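Local coordinates for protein homoprotocatechuate 2,3-dioxygenase (Brevibacterium fuscum, PDB 4Z6M) that cleaves the aromatic ring of homoprotocatechuate with dioxygen at a non-haem iron(II) centre, as an extradiol dioxygenase, at residues D47-Y52 with L66-V71; V9-D14 with V87-A92; D180-E185 with T282-V287; N208-H213 with S309-L314; H220-I225 with I268-Y273. The protein carries 1 engineered substitution. One frame throughout, in Å; residues are numbered along the deposited sequence.

Interaction 1 (D47-Y52 with L66-V71); sequences DENQIY and LTKGPV
Q50 faces T67 and I51 faces L66 where two short strands run antiparallel at 176°, their axes 4.8 Å apart. The I51–L66 pair is the hydrogen-bonded one: I51 N donates to L66 O (2.9 Å) and L66 N to I51 O (2.8 Å). Nearer the loop, K68 N meets N49 O at 2.8 Å. On the face that carries Q50 and T67, these side chains lie side by side, and Q50 NE2 donates to T67 OG1 at 3.0 Å, almost within its amide plane. T67 OG1 is also bonded to E22. The amide suits this place because its second end accepts: Y52 OH donates to Q50 OE1 (2.7 Å) from 46° above the carbonyl plane. Aliphatic I51 and L66 instead turn to helix 28-38. D47 OD1 accepts from N49 N, an Asx turn, and from Q50 N, completing an Asx motif before the strand. This is a β-hairpin of the N-terminal vicinal oxygen chelate sheet, its strands next in from outermost strand 42-46.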
# COMPACT_ATOMS: atom_id res chain seq x y z
N ASP A 47 10.12 6.56 -34.15
CA ASP A 47 11.07 6.60 -35.25
C ASP A 47 12.28 7.43 -34.83
O ASP A 47 12.55 7.58 -33.63
CB ASP A 47 10.36 7.04 -36.55
CG ASP A 47 9.78 8.45 -36.50
OD1 ASP A 47 10.25 9.28 -35.68
OD2 ASP A 47 8.83 8.74 -37.28
N GLU A 48 13.04 7.93 -35.80
CA GLU A 48 14.25 8.66 -35.48
C GLU A 48 14.00 10.08 -34.97
O GLU A 48 14.93 10.73 -34.48
CB GLU A 48 15.16 8.71 -36.71
CG GLU A 48 15.54 7.34 -37.28
CD GLU A 48 16.47 6.55 -36.37
OE1 GLU A 48 17.00 7.12 -35.39
OE2 GLU A 48 16.70 5.35 -36.66
N ASN A 49 12.79 10.58 -35.19
CA ASN A 49 12.43 11.95 -34.84
C ASN A 49 11.43 12.10 -33.69
O ASN A 49 11.38 13.16 -33.06
CB ASN A 49 11.84 12.62 -36.07
CG ASN A 49 12.88 12.87 -37.12
OD1 ASN A 49 13.84 13.57 -36.87
ND2 ASN A 49 12.74 12.25 -38.26
N GLN A 50 10.64 11.05 -33.42
CA GLN A 50 9.56 11.15 -32.44
C GLN A 50 9.37 9.84 -31.70
O GLN A 50 9.59 8.77 -32.25
CB GLN A 50 8.22 11.50 -33.10
CG GLN A 50 8.17 12.86 -33.78
CD GLN A 50 6.79 13.15 -34.33
OE1 GLN A 50 6.25 12.39 -35.13
NE2 GLN A 50 6.20 14.24 -33.89
N ILE A 51 8.93 9.96 -30.46
CA ILE A 51 8.47 8.83 -29.67
C ILE A 51 7.11 9.15 -29.13
O ILE A 51 6.89 10.21 -28.54
CB ILE A 51 9.44 8.53 -28.50
CG1 ILE A 51 10.86 8.28 -29.05
CG2 ILE A 51 8.94 7.35 -27.68
CD1 ILE A 51 11.92 8.26 -28.00
N TYR A 52 6.19 8.23 -29.34
CA TYR A 52 4.79 8.39 -28.93
C TYR A 52 4.56 7.43 -27.77
O TYR A 52 4.79 6.23 -27.91
CB TYR A 52 3.84 8.01 -30.06
CG TYR A 52 3.84 9.00 -31.21
CD1 TYR A 52 4.89 9.06 -32.12
CD2 TYR A 52 2.76 9.84 -31.41
CE1 TYR A 52 4.88 9.97 -33.18
CE2 TYR A 52 2.73 10.75 -32.46
CZ TYR A 52 3.80 10.81 -33.34
OH TYR A 52 3.77 11.75 -34.36
N LEU A 66 7.18 12.94 -27.81
CA LEU A 66 8.50 13.55 -27.72
C LEU A 66 8.98 13.78 -29.14
O LEU A 66 9.09 12.83 -29.93
CB LEU A 66 9.48 12.64 -26.98
CG LEU A 66 9.02 12.11 -25.63
CD1 LEU A 66 10.06 11.15 -25.07
CD2 LEU A 66 8.69 13.25 -24.67
N THR A 67 9.25 15.04 -29.49
CA THR A 67 9.65 15.42 -30.85
C THR A 67 11.04 16.02 -30.77
O THR A 67 11.27 16.97 -30.05
CB THR A 67 8.64 16.41 -31.45
OG1 THR A 67 7.38 15.77 -31.61
CG2 THR A 67 9.11 16.94 -32.79
N LYS A 68 11.97 15.49 -31.56
CA LYS A 68 13.32 16.03 -31.60
C LYS A 68 13.28 17.44 -32.20
O LYS A 68 12.63 17.68 -33.21
CB LYS A 68 14.20 15.13 -32.47
CG LYS A 68 15.66 15.54 -32.57
CD LYS A 68 16.35 14.59 -33.56
CE LYS A 68 17.71 15.12 -33.97
NZ LYS A 68 18.54 15.48 -32.78
N GLY A 69 13.97 18.37 -31.57
CA GLY A 69 14.12 19.70 -32.13
C GLY A 69 15.23 20.48 -31.48
O GLY A 69 15.90 19.97 -30.59
N PRO A 70 15.47 21.71 -31.94
CA PRO A 70 16.66 22.42 -31.50
C PRO A 70 16.57 23.05 -30.11
O PRO A 70 17.60 23.20 -29.44
CB PRO A 70 16.84 23.50 -32.58
CG PRO A 70 15.47 23.69 -33.17
CD PRO A 70 14.83 22.34 -33.10
N VAL A 71 15.35 23.39 -29.70
CA VAL A 71 15.11 24.09 -28.44
C VAL A 71 13.99 23.35 -27.71
O VAL A 71 12.85 23.27 -28.19
CB VAL A 71 14.72 25.57 -28.65
CG1 VAL A 71 14.43 26.26 -27.32
CG2 VAL A 71 15.85 26.30 -29.37

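Interaction 2 (V9-D14 with V87-A92)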
# COMPACT_ATOMS: atom_id res chain seq x y z
N VAL A 9 -19.56 35.20 -28.45
CA VAL A 9 -20.93 34.76 -28.73
C VAL A 9 -20.94 33.28 -29.15
O VAL A 9 -21.83 32.54 -28.76
CB VAL A 9 -21.60 35.67 -29.79
CG1 VAL A 9 -22.97 35.14 -30.19
CG2 VAL A 9 -21.71 37.08 -29.24
N ALA A 10 -19.96 32.87 -29.93
CA ALA A 10 -19.86 31.48 -30.40
C ALA A 10 -19.76 30.51 -29.21
O ALA A 10 -19.06 30.81 -28.25
CB ALA A 10 -18.64 31.35 -31.28
N PRO A 11 -20.44 29.35 -29.27
CA PRO A 11 -20.38 28.43 -28.12
C PRO A 11 -19.01 27.78 -27.95
O PRO A 11 -18.32 27.49 -28.93
CB PRO A 11 -21.41 27.36 -28.48
CG PRO A 11 -21.41 27.35 -29.97
CD PRO A 11 -21.31 28.81 -30.33
N ALA A 12 -18.62 27.53 -26.71
CA ALA A 12 -17.36 26.84 -26.45
C ALA A 12 -17.45 25.39 -26.95
O ALA A 12 -18.52 24.77 -26.88
CB ALA A 12 -17.01 26.86 -24.96
N PRO A 13 -16.32 24.84 -27.41
CA PRO A 13 -16.27 23.41 -27.67
C PRO A 13 -16.44 22.66 -26.35
O PRO A 13 -16.00 23.14 -25.32
CB PRO A 13 -14.85 23.20 -28.20
CG PRO A 13 -14.06 24.29 -27.55
CD PRO A 13 -15.00 25.47 -27.59
N ASP A 14 -17.09 21.50 -26.41
CA ASP A 14 -17.27 20.62 -25.26
C ASP A 14 -15.99 19.85 -25.09
O ASP A 14 -15.74 18.86 -25.79
CB ASP A 14 -18.47 19.69 -25.49
CG ASP A 14 -18.75 18.78 -24.30
OD1 ASP A 14 -17.89 18.75 -23.39
OD2 ASP A 14 -19.79 18.08 -24.30
N VAL A 87 -14.67 20.30 -32.86
CA VAL A 87 -13.47 20.89 -33.45
C VAL A 87 -13.84 22.15 -34.25
O VAL A 87 -13.15 23.18 -34.14
CB VAL A 87 -12.65 19.87 -34.26
CG1 VAL A 87 -11.36 20.48 -34.80
CG2 VAL A 87 -12.34 18.63 -33.41
N ASP A 88 -14.93 22.08 -35.01
CA ASP A 88 -15.49 23.26 -35.67
C ASP A 88 -15.85 24.35 -34.66
O ASP A 88 -15.56 25.52 -34.88
CB ASP A 88 -16.74 22.94 -36.49
CG ASP A 88 -16.48 21.98 -37.62
OD1 ASP A 88 -15.43 22.11 -38.28
OD2 ASP A 88 -17.37 21.14 -37.87
N LYS A 89 -16.48 23.97 -33.54
CA LYS A 89 -16.80 24.95 -32.51
C LYS A 89 -15.55 25.61 -31.96
O LYS A 89 -15.52 26.82 -31.75
CB LYS A 89 -17.63 24.34 -31.39
CG LYS A 89 -19.04 23.99 -31.85
CD LYS A 89 -19.74 23.00 -30.96
CE LYS A 89 -20.28 23.65 -29.72
NZ LYS A 89 -21.77 23.46 -29.68
N ALA A 90 -14.50 24.82 -31.74
CA ALA A 90 -13.25 25.38 -31.23
C ALA A 90 -12.63 26.40 -32.21
O ALA A 90 -12.16 27.47 -31.82
CB ALA A 90 -12.24 24.28 -30.91
N GLU A 91 -12.69 26.08 -33.50
CA GLU A 91 -12.15 26.98 -34.51
C GLU A 91 -12.92 28.31 -34.51
O GLU A 91 -12.31 29.37 -34.50
CB GLU A 91 -12.21 26.32 -35.88
CG GLU A 91 -11.54 27.10 -36.99
CD GLU A 91 -11.43 26.28 -38.27
OE1 GLU A 91 -12.38 25.54 -38.58
OE2 GLU A 91 -10.40 26.38 -38.95
N ALA A 92 -14.25 28.25 -34.51
CA ALA A 92 -15.09 29.45 -34.49
C ALA A 92 -14.87 30.27 -33.22
O ALA A 92 -14.84 31.50 -33.26
CB ALA A 92 -16.57 29.08 -34.61
O HOH W 1 -18.10 27.92 -31.59
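P13 presses its ring on A90, and this is the close-packed end of the contact. P13 CG lies 3.8 Å from A90 CB, and P13 CD is 4.0 Å from A90 CA. Alanine fits here because its short side chain lets the proline ring come down close to the helix backbone, and both residues are buried; P13 also touches L173. K89 continues the apolar surface with its methylenes. Its chi3 of 79° bends the chain and places CE 3.5 Å from A12 O and 3.9 Å from P11 CG, the lysine crossing the P11 ring at about a right angle.

Toward the solvent the fit becomes looser. P11 and A92 are exposed, and A10 CB comes no nearer to A92 than 4.3 Å from its O. Here a water joins the two backbones, donating to P11 O at 2.7 Å and to K89 O at 2.8 Å; P11, without an N-H, takes part through its carbonyl. At this loose end A10 N bonds to E96 of the same helix; past P13, D14 forms salt bridges with R82 and R195. From A10 to P13 the backbone keeps to polyproline II angles: the contact is an extended, proline-rich N-terminal arm laid against helix 84-96, just before the first strand of the N-terminal sheet.

Interaction 3 (D180-E185 with T282-V287)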
# COMPACT_ATOMS: atom_id res chain seq x y z
N ASP A 180 -8.08 27.51 -5.37
CA ASP A 180 -7.19 28.62 -5.70
C ASP A 180 -6.43 29.08 -4.48
O ASP A 180 -6.72 28.64 -3.35
CB ASP A 180 -7.94 29.75 -6.42
CG ASP A 180 -8.93 30.49 -5.57
OD1 ASP A 180 -9.31 30.06 -4.49
OD2 ASP A 180 -9.41 31.52 -6.06
N ILE A 181 -5.42 29.92 -4.73
CA ILE A 181 -4.62 30.49 -3.67
C ILE A 181 -4.65 32.00 -3.83
O ILE A 181 -4.33 32.51 -4.90
CB ILE A 181 -3.16 29.99 -3.72
CG1 ILE A 181 -3.09 28.49 -3.44
CG2 ILE A 181 -2.27 30.76 -2.75
CD1 ILE A 181 -1.71 27.88 -3.63
N GLN A 182 -5.01 32.70 -2.75
CA GLN A 182 -5.08 34.16 -2.73
C GLN A 182 -4.44 34.70 -1.47
O GLN A 182 -4.14 33.94 -0.55
CB GLN A 182 -6.54 34.62 -2.79
CG GLN A 182 -7.26 34.22 -4.05
CD GLN A 182 -8.63 34.83 -4.15
OE1 GLN A 182 -8.87 35.97 -3.73
NE2 GLN A 182 -9.53 34.10 -4.76
N ASP A 183 -4.26 36.01 -1.39
CA ASP A 183 -3.95 36.63 -0.10
C ASP A 183 -5.03 37.61 0.32
O ASP A 183 -6.05 37.76 -0.36
CB ASP A 183 -2.54 37.23 -0.07
CG ASP A 183 -2.36 38.41 -0.98
OD1 ASP A 183 -3.36 38.97 -1.47
OD2 ASP A 183 -1.17 38.78 -1.20
N ASP A 184 -4.80 38.26 1.46
CA ASP A 184 -5.78 39.19 2.00
C ASP A 184 -5.68 40.59 1.40
O ASP A 184 -6.38 41.51 1.86
CB ASP A 184 -5.63 39.27 3.54
CG ASP A 184 -4.28 39.88 4.02
OD1 ASP A 184 -3.45 40.36 3.20
OD2 ASP A 184 -4.07 39.87 5.25
N GLU A 185 -4.85 40.75 0.37
CA GLU A 185 -4.65 42.02 -0.32
C GLU A 185 -5.18 41.99 -1.75
O GLU A 185 -4.97 42.93 -2.49
CB GLU A 185 -3.17 42.36 -0.32
CG GLU A 185 -2.70 42.82 1.04
CD GLU A 185 -1.21 42.88 1.14
OE1 GLU A 185 -0.59 43.73 0.46
OE2 GLU A 185 -0.65 42.07 1.89
N THR A 282 -15.92 25.07 -3.98
CA THR A 282 -14.60 25.59 -4.25
C THR A 282 -13.86 25.81 -2.93
O THR A 282 -14.45 25.99 -1.85
CB THR A 282 -14.68 26.90 -5.02
OG1 THR A 282 -15.39 27.84 -4.21
CG2 THR A 282 -15.40 26.70 -6.31
N ILE A 283 -12.55 25.75 -2.99
CA ILE A 283 -11.71 25.95 -1.81
C ILE A 283 -10.66 27.02 -2.12
O ILE A 283 -9.94 26.90 -3.10
CB ILE A 283 -10.99 24.64 -1.42
CG1 ILE A 283 -11.98 23.48 -1.22
CG2 ILE A 283 -10.17 24.87 -0.15
CD1 ILE A 283 -11.35 22.10 -1.08
N THR A 284 -10.57 28.05 -1.29
CA THR A 284 -9.54 29.08 -1.40
C THR A 284 -8.60 29.00 -0.21
O THR A 284 -9.04 28.98 0.94
CB THR A 284 -10.16 30.48 -1.43
OG1 THR A 284 -11.02 30.61 -2.58
CG2 THR A 284 -9.07 31.56 -1.49
N TRP A 285 -7.31 28.88 -0.50
CA TRP A 285 -6.27 28.88 0.52
C TRP A 285 -5.57 30.22 0.57
O TRP A 285 -5.39 30.86 -0.47
CB TRP A 285 -5.22 27.83 0.19
CG TRP A 285 -5.73 26.42 0.12
CD1 TRP A 285 -6.53 25.88 -0.85
CD2 TRP A 285 -5.51 25.36 1.07
NE1 TRP A 285 -6.78 24.55 -0.60
CE2 TRP A 285 -6.18 24.21 0.58
CE3 TRP A 285 -4.79 25.26 2.27
CZ2 TRP A 285 -6.15 22.99 1.25
CZ3 TRP A 285 -4.77 24.03 2.93
CH2 TRP A 285 -5.43 22.93 2.40
N ASN A 286 -5.10 30.60 1.75
CA ASN A 286 -4.25 31.78 1.87
C ASN A 286 -2.83 31.43 1.46
O ASN A 286 -2.31 30.38 1.84
CB ASN A 286 -4.25 32.30 3.29
CG ASN A 286 -3.58 33.64 3.41
OD1 ASN A 286 -2.38 33.72 3.69
ND2 ASN A 286 -4.34 34.71 3.21
N VAL A 287 -2.18 32.32 0.72
CA VAL A 287 -0.82 32.06 0.24
C VAL A 287 0.19 31.82 1.36
O VAL A 287 1.22 31.20 1.14
CB VAL A 287 -0.35 33.22 -0.69
CG1 VAL A 287 -0.04 34.48 0.10
CG2 VAL A 287 0.79 32.80 -1.59
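A parallel β pairing, D180 with T284, I181 with W285 and Q182 with N286, adds strand 283-286 to strand 176-182, the short axes diverging by 37°. Three backbone bonds alternate between them: D180 N to I283 O (3.0 Å), W285 N to D180 O (2.9 Å) and Q182 N to W285 O (3.0 Å). V287 N then closes on Q182 O at 2.8 Å. In the mixed sheet of the C-terminal vicinal oxygen chelate domain, 283-286 is an outermost strand within the chain. On the D180 face, T284 OG1 donates to D180 OD1 at 2.6 Å, on the syn lone pair. Threonine suits this place, its methyl CG2 packing on Q182 CG. D180 OD2 takes Q182 NE2 (2.9 Å) and a salt bridge from R167, so a buried carboxylate has partners on both oxygens. On the I181 face the packing is aliphatic, as befits buried residues: I181 CG2 lies 3.7 Å from V287 CB, the branched chains crossing at about a right angle, and E329 and V332 of helix 329-333 cover V287.

Interaction 4 (N208-H213 with S309-L314)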
# COMPACT_ATOMS: atom_id res chain seq x y z
N ASN A 208 6.13 34.51 -14.66
CA ASN A 208 6.46 34.98 -16.00
C ASN A 208 6.02 33.93 -17.02
O ASN A 208 6.27 32.74 -16.84
CB ASN A 208 7.96 35.20 -16.10
CG ASN A 208 8.49 36.20 -15.09
OD1 ASN A 208 7.75 36.99 -14.52
ND2 ASN A 208 9.79 36.15 -14.86
N GLY A 209 5.31 34.34 -18.06
CA GLY A 209 4.85 33.38 -19.05
C GLY A 209 4.47 33.97 -20.39
O GLY A 209 4.57 35.19 -20.58
N PRO A 210 4.05 33.12 -21.34
CA PRO A 210 3.69 31.71 -21.16
C PRO A 210 4.89 30.77 -20.96
O PRO A 210 5.85 30.80 -21.74
CB PRO A 210 2.95 31.39 -22.45
CG PRO A 210 3.60 32.28 -23.50
CD PRO A 210 3.80 33.57 -22.72
N ARG A 211 4.81 29.91 -19.95
CA ARG A 211 5.71 28.79 -19.81
C ARG A 211 4.88 27.61 -19.32
O ARG A 211 3.84 27.80 -18.69
CB ARG A 211 6.84 29.09 -18.84
CG ARG A 211 7.89 30.07 -19.36
CD ARG A 211 9.01 30.27 -18.36
NE ARG A 211 8.47 30.98 -17.23
CZ ARG A 211 8.95 30.97 -16.00
NH1 ARG A 211 10.06 30.31 -15.71
NH2 ARG A 211 8.30 31.64 -15.05
N LEU A 212 5.36 26.40 -19.61
CA LEU A 212 4.71 25.20 -19.12
C LEU A 212 5.34 24.81 -17.81
O LEU A 212 6.54 24.53 -17.73
CB LEU A 212 4.83 24.04 -20.13
CG LEU A 212 4.33 22.67 -19.64
CD1 LEU A 212 2.82 22.71 -19.59
CD2 LEU A 212 4.86 21.55 -20.52
N HIS A 213 4.53 24.76 -16.75
CA HIS A 213 5.06 24.38 -15.46
C HIS A 213 5.31 22.87 -15.37
O HIS A 213 6.42 22.44 -15.05
CB HIS A 213 4.18 24.84 -14.30
CG HIS A 213 4.90 24.81 -13.00
ND1 HIS A 213 5.14 23.65 -12.30
CD2 HIS A 213 5.52 25.80 -12.30
CE1 HIS A 213 5.86 23.92 -11.24
NE2 HIS A 213 6.09 25.22 -11.21
N SER A 309 9.12 25.45 -18.49
CA SER A 309 9.52 25.24 -19.87
C SER A 309 9.02 26.34 -20.82
O SER A 309 7.90 26.81 -20.70
CB SER A 309 9.00 23.90 -20.38
OG SER A 309 9.50 22.82 -19.60
N LYS A 310 9.84 26.67 -21.82
CA LYS A 310 9.42 27.48 -22.94
C LYS A 310 8.23 26.86 -23.65
O LYS A 310 8.06 25.63 -23.61
CB LYS A 310 10.58 27.62 -23.93
CG LYS A 310 11.83 28.27 -23.34
CD LYS A 310 13.06 28.10 -24.24
CE LYS A 310 14.34 28.37 -23.49
NZ LYS A 310 15.54 28.31 -24.37
N VAL A 311 7.43 27.69 -24.33
CA VAL A 311 6.38 27.19 -25.20
C VAL A 311 6.57 27.75 -26.60
O VAL A 311 7.08 28.85 -26.77
CB VAL A 311 4.94 27.46 -24.69
CG1 VAL A 311 4.85 27.13 -23.21
CG2 VAL A 311 4.46 28.86 -24.97
N LEU A 312 6.13 27.00 -27.59
CA LEU A 312 6.25 27.42 -28.99
C LEU A 312 4.97 28.01 -29.51
O LEU A 312 3.88 27.66 -29.07
CB LEU A 312 6.64 26.24 -29.88
CG LEU A 312 7.92 25.49 -29.47
CD1 LEU A 312 8.26 24.41 -30.47
CD2 LEU A 312 9.10 26.44 -29.29
N ASP A 313 5.12 28.94 -30.47
CA ASP A 313 4.01 29.36 -31.29
C ASP A 313 3.80 28.38 -32.46
O ASP A 313 4.50 27.35 -32.55
CB ASP A 313 4.25 30.83 -31.75
CG ASP A 313 5.39 30.99 -32.75
OD1 ASP A 313 5.80 30.02 -33.43
OD2 ASP A 313 5.91 32.14 -32.84
N LEU A 314 2.85 28.66 -33.34
CA LEU A 314 2.47 27.71 -34.37
C LEU A 314 3.49 27.62 -35.52
O LEU A 314 3.37 26.74 -36.38
CB LEU A 314 1.08 28.03 -34.91
CG LEU A 314 -0.06 27.82 -33.92
CD1 LEU A 314 -1.40 28.08 -34.60
CD2 LEU A 314 -0.05 26.44 -33.29
O HOH W 2 7.85 30.59 -23.77
O HOH W 3 8.57 22.24 -17.10
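L212 and S309 form a single antiparallel β-bridge, which attaches a loop after helix 302-306 to the start of strand 211-218, one strand of the C-terminal vicinal oxygen chelate sheet. Its two backbone bonds make it a hydrogen-bonded pair: L212 N donates to S309 O at 2.8 Å, in the carbonyl plane on a lone pair, and S309 N returns to L212 O at 2.8 Å. The strand continues to H214, an iron ligand.

Apolar contacts continue beyond the bridge toward P210. V311 points at the strand and divides its methyls: CG2 lies 3.8 Å from P210 CG, while CG1 lies 3.7 Å from L212 N. A β-branched valine suits this place, offering one methyl to the ring and the other to the backbone. P210 follows a cis peptide bond, and its ring crosses the valine at about a right angle. V311 and L212 also meet L74 of strand 73-81.

Waters form a third group. One donates to P210 O and accepts from V311 N; another joins H213 O to S309 OG, whose hydroxyl is also bonded to H264.

Direct side-chain bonds come from R211. With T306 O as a partner of its NH1, it steers its guanidinium back to its own segment: NE (2.8 Å) and NH2 (2.9 Å) grip N208 O side-on, the oxygen lying 3° out of the guanidinium plane.

Interaction 5 (H220-I225 with I268-Y273); sequences HEKHNI and IYTQDY
K222 reaches across to Q271, and its chain can be followed atom by atom. CB lies 4.8 Å from T270 CG2, but CG packs on that methyl at 4.0 Å, crossing the threonine at about a right angle. Bends at chi3 and chi4 then swing the chain round the glutamine oxygen: CD and CE run past Q271 OE1, and NZ donates to it at 2.9 Å, in the carbonyl plane on a lone pair. Beyond the two segments, NZ forms a salt bridge with E221 of the second subunit. A long lysine suits the place, apolar along its stem and charged at the subunit boundary. Q271 is held at its other end as well, NE2 donating to H220 O at 3.1 Å, and NE2 bonds to that same E221 of the second subunit. Deeper in, I225 and I268 lie alongside one another, running opposite ways, I225 CG1 3.5 Å from I268 CG2, while I225 CD1 rests 4.0 Å from T270 CG2. Next to them in the strand, the Y269 ring meets the iron ligand H155 edge-to-face. Helix 222-234 thus lies against strand 265-270 and its neighbour 254-259, where F254 meets K222, I225 and T270.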
# COMPACT_ATOMS: atom_id res chain seq x y z
N HIS A 220 -1.74 4.42 -9.37
CA HIS A 220 -2.80 3.83 -8.58
C HIS A 220 -2.68 4.18 -7.11
O HIS A 220 -3.67 4.57 -6.47
CB HIS A 220 -2.80 2.30 -8.73
CG HIS A 220 -3.32 1.82 -10.04
ND1 HIS A 220 -2.65 0.86 -10.78
CD2 HIS A 220 -4.43 2.15 -10.73
CE1 HIS A 220 -3.34 0.63 -11.89
NE2 HIS A 220 -4.42 1.39 -11.88
N GLU A 221 -1.48 4.02 -6.57
CA GLU A 221 -1.28 4.08 -5.12
C GLU A 221 -0.06 4.91 -4.76
O GLU A 221 0.79 5.23 -5.60
CB GLU A 221 -1.21 2.66 -4.52
CG GLU A 221 -2.52 1.89 -4.74
CD GLU A 221 -2.76 0.69 -3.86
OE1 GLU A 221 -1.80 0.20 -3.24
OE2 GLU A 221 -3.91 0.23 -3.79
N LYS A 222 -0.02 5.29 -3.50
CA LYS A 222 1.05 6.12 -3.01
C LYS A 222 2.42 5.39 -3.11
O LYS A 222 3.43 6.01 -3.45
CB LYS A 222 0.73 6.63 -1.60
CG LYS A 222 -0.53 7.52 -1.57
CD LYS A 222 -0.91 8.06 -0.20
CE LYS A 222 -1.59 7.02 0.68
NZ LYS A 222 -3.00 6.74 0.31
N HIS A 223 2.43 4.08 -2.88
CA HIS A 223 3.69 3.36 -2.92
C HIS A 223 4.29 3.36 -4.32
O HIS A 223 5.50 3.23 -4.46
CB HIS A 223 3.53 1.93 -2.43
CG HIS A 223 2.61 1.10 -3.25
ND1 HIS A 223 2.98 0.47 -4.41
CD2 HIS A 223 1.31 0.77 -3.05
CE1 HIS A 223 1.95 -0.19 -4.90
NE2 HIS A 223 0.92 -0.00 -4.10
N ASN A 224 3.48 3.57 -5.35
CA ASN A 224 4.02 3.63 -6.71
C ASN A 224 4.88 4.88 -6.88
O ASN A 224 5.90 4.86 -7.56
CB ASN A 224 2.90 3.59 -7.74
CG ASN A 224 2.08 2.34 -7.64
OD1 ASN A 224 0.93 2.37 -7.20
ND2 ASN A 224 2.65 1.23 -8.06
N ILE A 225 4.45 5.98 -6.25
CA ILE A 225 5.23 7.24 -6.28
C ILE A 225 6.51 7.10 -5.46
O ILE A 225 7.58 7.52 -5.90
CB ILE A 225 4.35 8.42 -5.82
CG1 ILE A 225 3.25 8.66 -6.87
CG2 ILE A 225 5.20 9.67 -5.58
CD1 ILE A 225 2.23 9.70 -6.50
N ILE A 268 4.07 13.39 -10.65
CA ILE A 268 3.38 12.13 -10.43
C ILE A 268 2.39 12.36 -9.29
O ILE A 268 2.71 13.04 -8.35
CB ILE A 268 4.36 10.98 -10.08
CG1 ILE A 268 5.70 11.06 -10.86
CG2 ILE A 268 3.61 9.66 -10.24
CD1 ILE A 268 5.55 10.88 -12.33
N TYR A 269 1.17 11.84 -9.43
CA TYR A 269 0.02 12.34 -8.71
C TYR A 269 -0.94 11.21 -8.42
O TYR A 269 -1.16 10.32 -9.26
CB TYR A 269 -0.66 13.35 -9.62
CG TYR A 269 -1.85 14.15 -9.18
CD1 TYR A 269 -1.69 15.39 -8.58
CD2 TYR A 269 -3.12 13.71 -9.48
CE1 TYR A 269 -2.80 16.17 -8.30
CE2 TYR A 269 -4.22 14.49 -9.20
CZ TYR A 269 -4.05 15.73 -8.61
OH TYR A 269 -5.13 16.55 -8.36
N THR A 270 -1.57 11.19 -7.25
CA THR A 270 -2.65 10.21 -7.03
C THR A 270 -3.61 10.66 -5.96
O THR A 270 -3.23 11.36 -5.03
CB THR A 270 -2.09 8.80 -6.71
OG1 THR A 270 -3.15 7.82 -6.81
CG2 THR A 270 -1.45 8.72 -5.32
N GLN A 271 -4.88 10.25 -6.11
CA GLN A 271 -5.88 10.26 -5.04
C GLN A 271 -6.38 11.64 -4.64
O GLN A 271 -6.61 11.94 -3.48
CB GLN A 271 -5.42 9.44 -3.84
CG GLN A 271 -5.39 7.97 -4.20
CD GLN A 271 -4.59 7.11 -3.24
OE1 GLN A 271 -4.55 7.37 -2.04
NE2 GLN A 271 -3.97 6.07 -3.76
N ASP A 272 -6.62 12.48 -5.65
CA ASP A 272 -7.51 13.63 -5.47
C ASP A 272 -8.97 13.16 -5.47
O ASP A 272 -9.25 11.96 -5.41
CB ASP A 272 -7.20 14.71 -6.50
CG ASP A 272 -7.58 14.35 -7.93
OD1 ASP A 272 -7.88 13.17 -8.21
OD2 ASP A 272 -7.52 15.28 -8.78
N TYR A 273 -9.90 14.11 -5.49
CA TYR A 273 -11.31 13.86 -5.19
C TYR A 273 -12.20 14.20 -6.40
O TYR A 273 -11.76 14.82 -7.37
CB TYR A 273 -11.73 14.62 -3.91
CG TYR A 273 -11.49 16.11 -3.99
CD1 TYR A 273 -12.45 16.96 -4.51
CD2 TYR A 273 -10.30 16.66 -3.55
CE1 TYR A 273 -12.25 18.32 -4.60
CE2 TYR A 273 -10.07 18.03 -3.63
CZ TYR A 273 -11.05 18.86 -4.17
OH TYR A 273 -10.85 20.21 -4.29

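From the N terminus, interaction 2 closes the first loop, returning residues 9-14 to helix 84-96, and interaction 1 nests inside it as a hairpin of the N-terminal sheet. The second half of the chain opens with interaction 3 at 180-185 and interaction 4 at 208-213. Interaction 5 is nested within both, bringing helix 222-234 to strand 265-270. Interactions 3 and 4 cross, because 282-287 returns before 309-314. All three of these reach the C-terminal sheet, and interactions 3 and 5 touch through I283 and Y273. Interaction 4 links the halves: K310 packs on V71 of interaction 1, although their centres are 18 Å apart.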